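Local coordinates for protein D-galactonate dehydratase family member Dd703_0947 (PDB 4IHC) that dehydrates D-mannonate and D-gluconate with low activity in a magnesium-dependent reaction, neither acid sugar being its likely physiological substrate, at residues 334-337 / 338-342. Residues are numbered along the deposited sequence; the frame is centred on the assembly and turned at random.
Sequences LAVY and SELNG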
ATOM      1  N   LEU A 334       6.882 -23.073 -12.443  1.00  8.89           N
ATOM      2  CA  LEU A 334       7.202 -21.685 -12.760  1.00 10.14           C
ATOM      3  C   LEU A 334       6.446 -21.232 -14.012  1.00  9.92           C
ATOM      4  O   LEU A 334       5.884 -20.137 -14.060  1.00 13.26           O
ATOM      5  CB  LEU A 334       8.722 -21.539 -12.958  1.00  8.53           C
ATOM      6  CG  LEU A 334       9.252 -20.164 -13.342  1.00 13.34           C
ATOM      7  CD1 LEU A 334       8.722 -19.093 -12.400  1.00 10.78           C
ATOM      8  CD2 LEU A 334      10.771 -20.149 -13.327  1.00 17.03           C
ATOM      9  N   ALA A 335       6.432 -22.075 -15.037  1.00  9.34           N
ATOM     10  CA  ALA A 335       5.714 -21.744 -16.248  1.00  8.13           C
ATOM     11  C   ALA A 335       4.233 -21.543 -15.956  1.00  9.64           C
ATOM     12  O   ALA A 335       3.602 -20.636 -16.516  1.00  6.65           O
ATOM     13  CB  ALA A 335       5.915 -22.814 -17.324  1.00  7.98           C
ATOM     14  N   VAL A 336       3.671 -22.364 -15.066  1.00 11.49           N
ATOM     15  CA  VAL A 336       2.248 -22.248 -14.774  1.00 10.18           C
ATOM     16  C   VAL A 336       1.981 -20.970 -13.967  1.00 10.77           C
ATOM     17  O   VAL A 336       1.038 -20.221 -14.264  1.00 10.24           O
ATOM     18  CB  VAL A 336       1.733 -23.484 -14.001  1.00 12.98           C
ATOM     19  CG1 VAL A 336       0.420 -23.157 -13.308  1.00 14.40           C
ATOM     20  CG2 VAL A 336       1.557 -24.676 -14.948  1.00 13.59           C
ATOM     21  N   TYR A 337       2.843 -20.704 -12.981  1.00  8.81           N
ATOM     22  CA  TYR A 337       2.711 -19.504 -12.152  1.00  8.21           C
ATOM     23  C   TYR A 337       2.808 -18.230 -12.999  1.00 14.45           C
ATOM     24  O   TYR A 337       2.049 -17.261 -12.813  1.00 13.26           O
ATOM     25  CB  TYR A 337       3.777 -19.495 -11.070  1.00  7.80           C
ATOM     26  CG  TYR A 337       3.412 -18.614  -9.903  1.00 12.84           C
ATOM     27  CD1 TYR A 337       2.662 -19.115  -8.841  1.00 15.18           C
ATOM     28  CD2 TYR A 337       3.792 -17.286  -9.868  1.00 15.41           C
ATOM     29  CE1 TYR A 337       2.321 -18.306  -7.771  1.00 16.58           C
ATOM     30  CE2 TYR A 337       3.452 -16.468  -8.805  1.00 19.64           C
ATOM     31  CZ  TYR A 337       2.713 -16.976  -7.760  1.00 21.45           C
ATOM     32  OH  TYR A 337       2.377 -16.151  -6.699  1.00 26.50           O
ATOM     33  N   SER A 338       3.751 -18.249 -13.931  1.00  8.95           N
ATOM     34  CA  SER A 338       3.873 -17.224 -14.935  1.00  8.94           C
ATOM     35  C   SER A 338       2.602 -17.082 -15.738  1.00 10.54           C
ATOM     36  O   SER A 338       2.074 -15.976 -15.911  1.00  9.54           O
ATOM     37  CB  SER A 338       5.041 -17.573 -15.850  1.00  7.80           C
ATOM     38  OG  SER A 338       6.229 -17.531 -15.084  1.00 15.40           O
ATOM     39  N   GLU A 339       2.096 -18.203 -16.240  1.00  6.55           N
ATOM     40  CA  GLU A 339       0.954 -18.131 -17.132  1.00  6.63           C
ATOM     41  C   GLU A 339      -0.231 -17.382 -16.518  1.00 12.00           C
ATOM     42  O   GLU A 339      -0.865 -16.523 -17.172  1.00 11.39           O
ATOM     43  CB  GLU A 339       0.544 -19.537 -17.580  1.00  8.73           C
ATOM     44  CG  GLU A 339      -0.600 -19.567 -18.595  1.00 19.47           C
ATOM     45  CD  GLU A 339      -1.213 -20.968 -18.787  1.00 42.61           C
ATOM     46  OE1 GLU A 339      -0.601 -21.972 -18.341  1.00 33.07           O
ATOM     47  OE2 GLU A 339      -2.314 -21.073 -19.389  1.00 35.95           O
ATOM     48  N   LEU A 340      -0.541 -17.722 -15.273  1.00  8.04           N
ATOM     49  CA  LEU A 340      -1.686 -17.179 -14.576  1.00  9.26           C
ATOM     50  C   LEU A 340      -1.519 -15.703 -14.303  1.00  7.10           C
ATOM     51  O   LEU A 340      -2.512 -14.984 -14.076  1.00  8.79           O
ATOM     52  CB  LEU A 340      -1.919 -17.936 -13.242  1.00 10.05           C
ATOM     53  CG  LEU A 340      -2.427 -19.381 -13.374  1.00 20.11           C
ATOM     54  CD1 LEU A 340      -2.358 -20.112 -12.046  1.00 27.70           C
ATOM     55  CD2 LEU A 340      -3.834 -19.453 -13.943  1.00 22.78           C
ATOM     56  N   ASN A 341      -0.267 -15.245 -14.308  1.00  7.42           N
ATOM     57  CA  ASN A 341       0.049 -13.822 -14.199  1.00 11.31           C
ATOM     58  C   ASN A 341       0.336 -13.147 -15.538  1.00  8.39           C
ATOM     59  O   ASN A 341       0.734 -11.988 -15.573  1.00  9.83           O
ATOM     60  CB  ASN A 341       1.256 -13.629 -13.279  1.00  9.41           C
ATOM     61  CG  ASN A 341       0.884 -13.744 -11.824  1.00 12.58           C
ATOM     62  OD1 ASN A 341       0.352 -12.788 -11.229  1.00 10.76           O
ATOM     63  ND2 ASN A 341       1.145 -14.915 -11.228  1.00  9.29           N
ATOM     64  N   GLY A 342       0.160 -13.863 -16.638  1.00  6.23           N
ATOM     65  CA  GLY A 342       0.299 -13.251 -17.946  1.00  9.42           C
ATOM     66  C   GLY A 342       1.754 -13.025 -18.343  1.00 12.10           C
ATOM     67  O   GLY A 342       2.057 -12.202 -19.208  1.00 15.19           O
TER
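With chi1 at -65°, the hydroxyl of S338 lies beside its own backbone N and opposite the carbonyl carbon, a rotamer that folds OG back along the helix onto the carbonyl of L334, one turn earlier. L334 O thus accepts the hydroxyl, 2.8 Å from S338 OG, in addition to the helical bond from S338 N at 2.9 Å. The two donors arrive from opposite faces of the carbonyl plane, the hydroxyl well above it. The S338 side chain is buried against I310 and I318, and this bond gives its hydroxyl a partner, while L334 CD1 lies 4.0 Å from S338 OG.

A second side chain-to-backbone bond lies at the last turn. N341, its CG likewise beside the backbone N, turns its amide back so that ND2 donates to Y337 O at 3.0 Å in a nearly straight bond (168°), with the acceptor close to the amide plane. The backbone N of N341 adds a weak bond to the same oxygen. The amide runs alongside the Y337 ring, ND2 lying 3.7 Å from CE2, with the two planes 37° apart. N341 OD1 bonds K313 of its own chain and K307 of the second subunit, and Y337 OH bonds D311 and K307 of its own chain. N341 ND2 also bonds Y337 OH of the second subunit, and the two Y337 rings stack.

On another side of the helix, V336 CG1 meets L340 CD1 at 4.3 Å. The extended chain of E339 carries OE2 to a salt bridge with K333 of the second subunit.

G342, with positive phi, is the C' residue of a Schellman motif, its N bonded to E339 O at 2.9 Å. The motif ends helix 328-340 before strand 344-345, within a beta-alpha-beta unit of the enolase-superfamily barrel.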